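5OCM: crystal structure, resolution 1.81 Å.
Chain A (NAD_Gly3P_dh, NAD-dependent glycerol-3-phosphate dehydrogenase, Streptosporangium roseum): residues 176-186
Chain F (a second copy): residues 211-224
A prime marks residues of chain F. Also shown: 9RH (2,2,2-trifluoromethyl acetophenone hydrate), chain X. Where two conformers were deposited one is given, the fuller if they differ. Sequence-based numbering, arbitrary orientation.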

ATOM      1  N   ILE A 176       6.655   2.794   2.415  1.00 12.40           N
ATOM      2  CA  ILE A 176       5.440   2.102   1.962  1.00 10.95           C
ATOM      3  C   ILE A 176       4.214   2.928   2.294  1.00 12.26           C
ATOM      4  O   ILE A 176       3.278   3.041   1.473  1.00 12.43           O
ATOM      5  CB  ILE A 176       5.327   0.627   2.476  1.00 11.68           C
ATOM      6  CG1 ILE A 176       6.567  -0.141   2.090  1.00 11.67           C
ATOM      7  CG2 ILE A 176       4.105  -0.034   1.892  1.00 13.16           C
ATOM      8  CD1 ILE A 176       6.603  -1.549   2.708  1.00 12.44           C
ATOM      9  N   MET A 177       4.182   3.481   3.492  1.00 11.66           N
ATOM     10  CA  MET A 177       3.077   4.360   3.875  1.00 13.40           C
ATOM     11  C   MET A 177       2.916   5.524   2.869  1.00 11.91           C
ATOM     12  O   MET A 177       1.798   5.807   2.399  1.00 13.89           O
ATOM     13  CB  MET A 177       3.220   4.865   5.299  1.00 14.33           C
ATOM     14  CG  MET A 177       2.180   5.896   5.676  1.00 15.50           C
ATOM     15  SD  MET A 177       2.402   6.558   7.350  1.00 17.58           S
ATOM     16  CE  MET A 177       3.907   7.490   7.066  1.00 18.19           C
ATOM     17  N   TRP A 178       4.002   6.212   2.553  1.00 13.46           N
ATOM     18  CA  TRP A 178       3.883   7.356   1.597  1.00 13.41           C
ATOM     19  C   TRP A 178       3.498   6.874   0.193  1.00 13.48           C
ATOM     20  O   TRP A 178       2.665   7.538  -0.465  1.00 13.68           O
ATOM     21  CB  TRP A 178       5.101   8.274   1.578  1.00 13.39           C
ATOM     22  CG  TRP A 178       5.384   8.871   2.907  1.00 13.56           C
ATOM     23  CD1 TRP A 178       4.516   9.596   3.690  1.00 13.47           C
ATOM     24  CD2 TRP A 178       6.594   8.748   3.660  1.00 12.19           C
ATOM     25  NE1 TRP A 178       5.107   9.903   4.884  1.00 15.57           N
ATOM     26  CE2 TRP A 178       6.372   9.384   4.905  1.00 13.19           C
ATOM     27  CE3 TRP A 178       7.807   8.156   3.407  1.00 12.87           C
ATOM     28  CZ2 TRP A 178       7.334   9.444   5.873  1.00 13.45           C
ATOM     29  CZ3 TRP A 178       8.776   8.205   4.372  1.00 12.35           C
ATOM     30  CH2 TRP A 178       8.525   8.828   5.610  1.00 13.10           C
ATOM     31  N   GLY A 179       4.044   5.737  -0.221  1.00 13.86           N
ATOM     32  CA  GLY A 179       3.760   5.205  -1.559  1.00 13.24           C
ATOM     33  C   GLY A 179       2.265   4.893  -1.691  1.00 14.45           C
ATOM     34  O   GLY A 179       1.617   5.212  -2.687  1.00 14.77           O
ATOM     35  N   THR A 180       1.726   4.268  -0.635  1.00 14.32           N
ATOM     36  CA  THR A 180       0.324   3.837  -0.598  1.00 13.47           C
ATOM     37  C   THR A 180      -0.590   5.073  -0.423  1.00 14.42           C
ATOM     38  O   THR A 180      -1.590   5.227  -1.152  1.00 13.29           O
ATOM     39  CB  THR A 180       0.086   2.834   0.530  1.00 13.12           C
ATOM     40  OG1 THR A 180       0.953   1.693   0.364  1.00 14.56           O
ATOM     41  CG2 THR A 180      -1.346   2.391   0.565  1.00 11.59           C
ATOM     42  N   LEU A 181      -0.261   5.966   0.514  1.00 12.52           N
ATOM     43  CA  LEU A 181      -1.133   7.098   0.735  1.00 13.10           C
ATOM     44  C   LEU A 181      -1.134   8.086  -0.455  1.00 13.15           C
ATOM     45  O   LEU A 181      -2.193   8.596  -0.828  1.00 13.19           O
ATOM     46  CB  LEU A 181      -0.724   7.889   2.000  1.00 13.81           C
ATOM     47  CG  LEU A 181      -1.011   7.158   3.326  1.00 14.26           C
ATOM     48  CD1 LEU A 181      -0.514   8.021   4.437  1.00 16.07           C
ATOM     49  CD2 LEU A 181      -2.498   6.947   3.468  1.00 17.07           C
ATOM     50  N   ASN A 182       0.030   8.344  -1.025  1.00 11.27           N
ATOM     51  CA  ASN A 182       0.070   9.251  -2.177  1.00 11.96           C
ATOM     52  C   ASN A 182      -0.745   8.717  -3.346  1.00 12.95           C
ATOM     53  O   ASN A 182      -1.501   9.469  -3.968  1.00 15.11           O
ATOM     54  CB  ASN A 182       1.501   9.559  -2.608  1.00 12.31           C
ATOM     55  CG  ASN A 182       2.214  10.560  -1.743  1.00 12.85           C
ATOM     56  OD1 ASN A 182       1.595  11.229  -0.923  1.00 13.24           O
ATOM     57  ND2 ASN A 182       3.547  10.681  -1.941  1.00 13.21           N
ATOM     58  N   SER A 183      -0.615   7.429  -3.646  1.00 12.42           N
ATOM     59  CA  SER A 183      -1.368   6.853  -4.742  0.50 12.01           C
ATOM     60  C   SER A 183      -2.865   6.772  -4.409  1.00 12.87           C
ATOM     61  O   SER A 183      -3.708   6.977  -5.285  1.00 13.52           O
ATOM     62  CB  SER A 183      -0.761   5.504  -5.159  0.50 10.67           C
ATOM     63  OG  SER A 183      -0.755   4.601  -4.096  0.50  8.56           O
ATOM     64  N   PHE A 184      -3.210   6.528  -3.130  1.00 12.70           N
ATOM     65  CA  PHE A 184      -4.611   6.606  -2.743  1.00 13.44           C
ATOM     66  C   PHE A 184      -5.170   8.025  -2.984  1.00 12.71           C
ATOM     67  O   PHE A 184      -6.281   8.184  -3.549  1.00 13.25           O
ATOM     68  CB  PHE A 184      -4.825   6.260  -1.255  1.00 14.79           C
ATOM     69  CG  PHE A 184      -6.219   6.588  -0.792  1.00 14.78           C
ATOM     70  CD1 PHE A 184      -7.283   5.816  -1.227  1.00 14.45           C
ATOM     71  CD2 PHE A 184      -6.457   7.676  -0.019  1.00 15.26           C
ATOM     72  CE1 PHE A 184      -8.591   6.148  -0.915  1.00 14.93           C
ATOM     73  CE2 PHE A 184      -7.773   8.018   0.360  1.00 16.84           C
ATOM     74  CZ  PHE A 184      -8.847   7.253  -0.117  1.00 16.10           C
ATOM     75  N   LEU A 185      -4.412   9.019  -2.571  1.00 12.26           N
ATOM     76  CA  LEU A 185      -4.859  10.431  -2.727  1.00 14.40           C
ATOM     77  C   LEU A 185      -4.950  10.850  -4.192  1.00 16.59           C
ATOM     78  O   LEU A 185      -5.943  11.493  -4.602  1.00 15.37           O
ATOM     79  CB  LEU A 185      -3.998  11.421  -1.927  1.00 15.27           C
ATOM     80  CG  LEU A 185      -4.043  11.228  -0.382  1.00 14.42           C
ATOM     81  CD1 LEU A 185      -2.961  12.103   0.197  1.00 17.56           C
ATOM     82  CD2 LEU A 185      -5.349  11.541   0.234  1.00 14.70           C
ATOM     83  N   HIS A 186      -4.005  10.399  -5.010  1.00 15.45           N
ATOM     84  CA  HIS A 186      -4.138  10.610  -6.471  1.00 16.76           C
ATOM     85  C   HIS A 186      -5.400   9.960  -7.006  1.00 17.17           C
ATOM     86  O   HIS A 186      -6.172  10.576  -7.789  1.00 17.78           O
ATOM     87  CB  HIS A 186      -2.863  10.096  -7.165  1.00 16.70           C
ATOM     88  CG  HIS A 186      -2.913  10.085  -8.668  1.00 19.63           C
ATOM     89  ND1 HIS A 186      -3.570  11.033  -9.419  1.00 27.10           N
ATOM     90  CD2 HIS A 186      -2.355   9.257  -9.553  1.00 20.06           C
ATOM     91  CE1 HIS A 186      -3.433  10.744 -10.709  1.00 21.46           C
ATOM     92  NE2 HIS A 186      -2.704   9.670 -10.813  1.00 26.00           N
TER
ATOM     93  N   ALA F 211      -2.108  -1.702   8.836  1.00 14.36           N
ATOM     94  CA  ALA F 211      -2.306  -0.469   9.613  1.00 13.39           C
ATOM     95  C   ALA F 211      -2.587   0.763   8.712  1.00 13.52           C
ATOM     96  O   ALA F 211      -3.415   1.634   9.074  1.00 13.35           O
ATOM     97  CB  ALA F 211      -1.101  -0.211  10.482  1.00 13.34           C
ATOM     98  N   VAL F 212      -1.937   0.816   7.543  1.00 12.52           N
ATOM     99  CA  VAL F 212      -2.059   1.977   6.642  1.00 12.73           C
ATOM    100  C   VAL F 212      -3.498   2.073   6.111  1.00 13.11           C
ATOM    101  O   VAL F 212      -3.994   3.194   5.866  1.00 12.72           O
ATOM    102  CB  VAL F 212      -1.028   1.900   5.522  1.00 13.50           C
ATOM    103  CG1 VAL F 212      -1.262   2.964   4.472  1.00 14.89           C
ATOM    104  CG2 VAL F 212       0.345   2.082   6.102  1.00 14.10           C
ATOM    105  N   THR F 213      -4.188   0.928   5.979  1.00 13.47           N
ATOM    106  CA  THR F 213      -5.587   0.995   5.523  1.00 15.53           C
ATOM    107  C   THR F 213      -6.459   1.797   6.490  1.00 15.02           C
ATOM    108  O   THR F 213      -7.427   2.435   6.080  1.00 14.86           O
ATOM    109  CB  THR F 213      -6.228  -0.401   5.313  1.00 14.64           C
ATOM    110  OG1 THR F 213      -6.272  -1.122   6.519  1.00 14.92           O
ATOM    111  CG2 THR F 213      -5.511  -1.174   4.289  1.00 16.02           C
ATOM    112  N   GLY F 214      -6.126   1.785   7.800  1.00 16.67           N
ATOM    113  CA  GLY F 214      -6.860   2.647   8.735  1.00 16.87           C
ATOM    114  C   GLY F 214      -6.631   4.125   8.458  1.00 16.36           C
ATOM    115  O   GLY F 214      -7.557   4.952   8.646  1.00 17.90           O
ATOM    116  N   PHE F 215      -5.424   4.488   8.019  1.00 13.79           N
ATOM    117  CA  PHE F 215      -5.114   5.877   7.663  1.00 14.75           C
ATOM    118  C   PHE F 215      -5.876   6.249   6.406  1.00 16.64           C
ATOM    119  O   PHE F 215      -6.417   7.361   6.306  1.00 14.56           O
ATOM    120  CB  PHE F 215      -3.625   6.154   7.406  1.00 14.35           C
ATOM    121  CG  PHE F 215      -2.661   5.548   8.432  1.00 13.76           C
ATOM    122  CD1 PHE F 215      -3.088   5.198   9.721  1.00 13.30           C
ATOM    123  CD2 PHE F 215      -1.359   5.351   8.081  1.00 14.13           C
ATOM    124  CE1 PHE F 215      -2.190   4.682  10.617  1.00 13.51           C
ATOM    125  CE2 PHE F 215      -0.461   4.811   8.966  1.00 13.45           C
ATOM    126  CZ  PHE F 215      -0.901   4.448  10.250  1.00 13.62           C
ATOM    127  N   VAL F 216      -5.939   5.319   5.437  1.00 14.71           N
ATOM    128  CA  VAL F 216      -6.708   5.593   4.217  1.00 15.36           C
ATOM    129  C   VAL F 216      -8.154   5.997   4.583  1.00 15.27           C
ATOM    130  O   VAL F 216      -8.696   6.985   4.059  1.00 15.67           O
ATOM    131  CB  VAL F 216      -6.692   4.365   3.277  1.00 15.87           C
ATOM    132  CG1 VAL F 216      -7.714   4.492   2.164  1.00 16.00           C
ATOM    133  CG2 VAL F 216      -5.314   4.168   2.688  1.00 17.85           C
ATOM    134  N   SER F 217      -8.801   5.187   5.411  1.00 14.81           N
ATOM    135  CA  SER F 217     -10.233   5.447   5.781  1.00 14.86           C
ATOM    136  C   SER F 217     -10.382   6.815   6.488  1.00 15.76           C
ATOM    137  O   SER F 217     -11.238   7.615   6.151  1.00 18.84           O
ATOM    138  CB  SER F 217     -10.766   4.350   6.644  1.00 14.49           C
ATOM    139  OG  SER F 217     -10.751   3.125   5.986  1.00 17.20           O
ATOM    140  N   ALA F 218      -9.493   7.095   7.436  1.00 14.84           N
ATOM    141  CA  ALA F 218      -9.560   8.400   8.172  1.00 16.95           C
ATOM    142  C   ALA F 218      -9.309   9.606   7.248  1.00 17.18           C
ATOM    143  O   ALA F 218     -10.036  10.609   7.272  1.00 16.70           O
ATOM    144  CB  ALA F 218      -8.559   8.407   9.314  1.00 17.82           C
ATOM    145  N   TYR F 219      -8.303   9.483   6.388  1.00 15.40           N
ATOM    146  CA  TYR F 219      -7.899  10.569   5.506  1.00 15.46           C
ATOM    147  C   TYR F 219      -8.964  10.767   4.412  1.00 18.52           C
ATOM    148  O   TYR F 219      -9.203  11.912   4.010  1.00 17.76           O
ATOM    149  CB  TYR F 219      -6.514  10.367   4.937  1.00 17.14           C
ATOM    150  CG  TYR F 219      -5.415  10.366   5.996  1.00 16.40           C
ATOM    151  CD1 TYR F 219      -5.674  10.622   7.358  1.00 16.70           C
ATOM    152  CD2 TYR F 219      -4.100  10.069   5.631  1.00 16.62           C
ATOM    153  CE1 TYR F 219      -4.637  10.523   8.332  1.00 16.76           C
ATOM    154  CE2 TYR F 219      -3.078  10.012   6.559  1.00 17.78           C
ATOM    155  CZ  TYR F 219      -3.350  10.247   7.908  1.00 18.10           C
ATOM    156  OH  TYR F 219      -2.333  10.176   8.824  1.00 20.15           O
ATOM    157  N   ALA F 220      -9.655   9.707   4.030  1.00 15.93           N
ATOM    158  CA  ALA F 220     -10.741   9.854   3.072  1.00 16.52           C
ATOM    159  C   ALA F 220     -11.848  10.778   3.624  1.00 16.51           C
ATOM    160  O   ALA F 220     -12.414  11.619   2.913  1.00 16.23           O
ATOM    161  CB  ALA F 220     -11.317   8.512   2.714  1.00 15.95           C
ATOM    162  N   GLY F 221     -12.154  10.623   4.907  1.00 16.48           N
ATOM    163  CA  GLY F 221     -13.139  11.523   5.533  1.00 15.89           C
ATOM    164  C   GLY F 221     -12.678  12.952   5.536  1.00 15.26           C
ATOM    165  O   GLY F 221     -13.449  13.861   5.267  1.00 16.77           O
ATOM    166  N   GLN F 222     -11.406  13.177   5.829  1.00 15.01           N
ATOM    167  CA  GLN F 222     -10.859  14.503   5.799  1.00 15.30           C
ATOM    168  C   GLN F 222     -10.899  15.115   4.383  1.00 18.14           C
ATOM    169  O   GLN F 222     -11.260  16.288   4.229  1.00 16.82           O
ATOM    170  CB  GLN F 222      -9.438  14.535   6.357  1.00 17.40           C
ATOM    171  CG  GLN F 222      -9.332  14.179   7.832  1.00 16.69           C
ATOM    172  CD  GLN F 222      -7.986  14.578   8.440  1.00 20.90           C
ATOM    173  OE1 GLN F 222      -7.043  14.869   7.738  1.00 19.74           O
ATOM    174  NE2 GLN F 222      -7.922  14.706   9.755  1.00 28.00           N
ATOM    175  N   VAL F 223     -10.590  14.307   3.367  1.00 15.87           N
ATOM    176  CA  VAL F 223     -10.695  14.751   1.983  1.00 15.00           C
ATOM    177  C   VAL F 223     -12.129  15.168   1.677  1.00 16.00           C
ATOM    178  O   VAL F 223     -12.328  16.234   1.073  1.00 17.90           O
ATOM    179  CB  VAL F 223     -10.214  13.671   1.007  1.00 16.05           C
ATOM    180  CG1 VAL F 223     -10.601  14.031  -0.428  1.00 17.57           C
ATOM    181  CG2 VAL F 223      -8.696  13.494   1.133  1.00 16.34           C
ATOM    182  N   ASP F 224     -13.112  14.410   2.111  1.00 17.17           N
ATOM    183  CA  ASP F 224     -14.507  14.818   1.874  1.00 19.18           C
ATOM    184  C   ASP F 224     -14.925  16.075   2.615  1.00 21.03           C
ATOM    185  O   ASP F 224     -15.799  16.802   2.126  1.00 18.81           O
ATOM    186  CB  ASP F 224     -15.435  13.666   2.093  1.00 21.80           C
ATOM    187  CG  ASP F 224     -15.254  12.586   0.987  1.00 26.57           C
ATOM    188  OD1 ASP F 224     -14.744  12.909  -0.144  1.00 31.76           O
ATOM    189  OD2 ASP F 224     -15.740  11.509   1.240  1.00 28.69           O
TER
HETATM  190  O1  9RH X 302       4.927  10.823  10.158  1.00 22.25           O
HETATM  191  C1  9RH X 302       5.502   9.598  10.508  1.00 22.92           C
HETATM  192  O2  9RH X 302       6.416   9.101   9.575  1.00 20.28           O
HETATM  193  C2  9RH X 302       4.437   8.581  10.888  1.00 20.28           C
HETATM  194  C3  9RH X 302       3.090   8.882  10.741  1.00 20.26           C
HETATM  195  C4  9RH X 302       2.124   7.920  10.969  1.00 19.68           C
HETATM  196  C5  9RH X 302       2.483   6.661  11.383  1.00 18.80           C
HETATM  197  C6  9RH X 302       3.808   6.358  11.550  1.00 22.10           C
HETATM  198  C7  9RH X 302       4.790   7.306  11.295  1.00 19.35           C
HETATM  199  C8  9RH X 302       6.323   9.992  11.698  1.00 26.19           C
HETATM  200  F1  9RH X 302       7.172  10.951  11.335  1.00 21.20           F
HETATM  201  F2  9RH X 302       6.998   8.927  12.219  1.00 26.46           F
HETATM  202  F3  9RH X 302       5.477  10.472  12.591  1.00 22.54           F

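How do the two backbones lie against each other? Both stretches are helical throughout, and they run in broadly the same direction, their axes inclined by 33° and no closer than 10.3 Å. The register advances by four residues on each side: Met177 lies nearest Val212′, Leu181 nearest Val216′ and Leu185 nearest Ala220′. The CA atoms of these pairs stand 6.3, 6.7 and 8.3 Å apart, so the helices diverge toward their C-terminal ends.

What holds the centre together? Leu181 acts as a knob, its side chain seated among Val212′, Phe215′, Val216′ and Tyr219′. Its CD2 lies 4.0 Å from Val216′ CG2 and 4.2 Å from Phe215′ CB, while CD1 reaches the edge of the Tyr219′ ring, 3.9 Å from CE2. These are van der Waals contacts between apolar surfaces, strengthened by the exclusion of water. Farther along, Leu185 CD2 meets Val223′ CG2 at 4.0 Å.

Where do aromatic rings take part? Val216′ CG1 sits over one face of the Phe184 ring, 3.6 Å from its centroid and only 10° off the normal, so the methyl group meets the pi cloud in a CH-pi contact. The same ring brings CZ within 4.0 Å of Ala220′ CB. Met177 SD approaches Phe215′ CE2 at 3.7 Å, an oblique sulfur-aromatic contact; this sulfur also lies 3.9 Å from C4 of the ligand 9RH.

Does hydrogen bonding join the helices? No hydrogen bond crosses between these stretches; the backbone bonds run within each helix. Thr180 illustrates the separation of roles: its OG1 donates to Ile176 O at 2.9 Å, within its own helix, while its methyl CG2 packs 3.9 Å from Val212′ CG1.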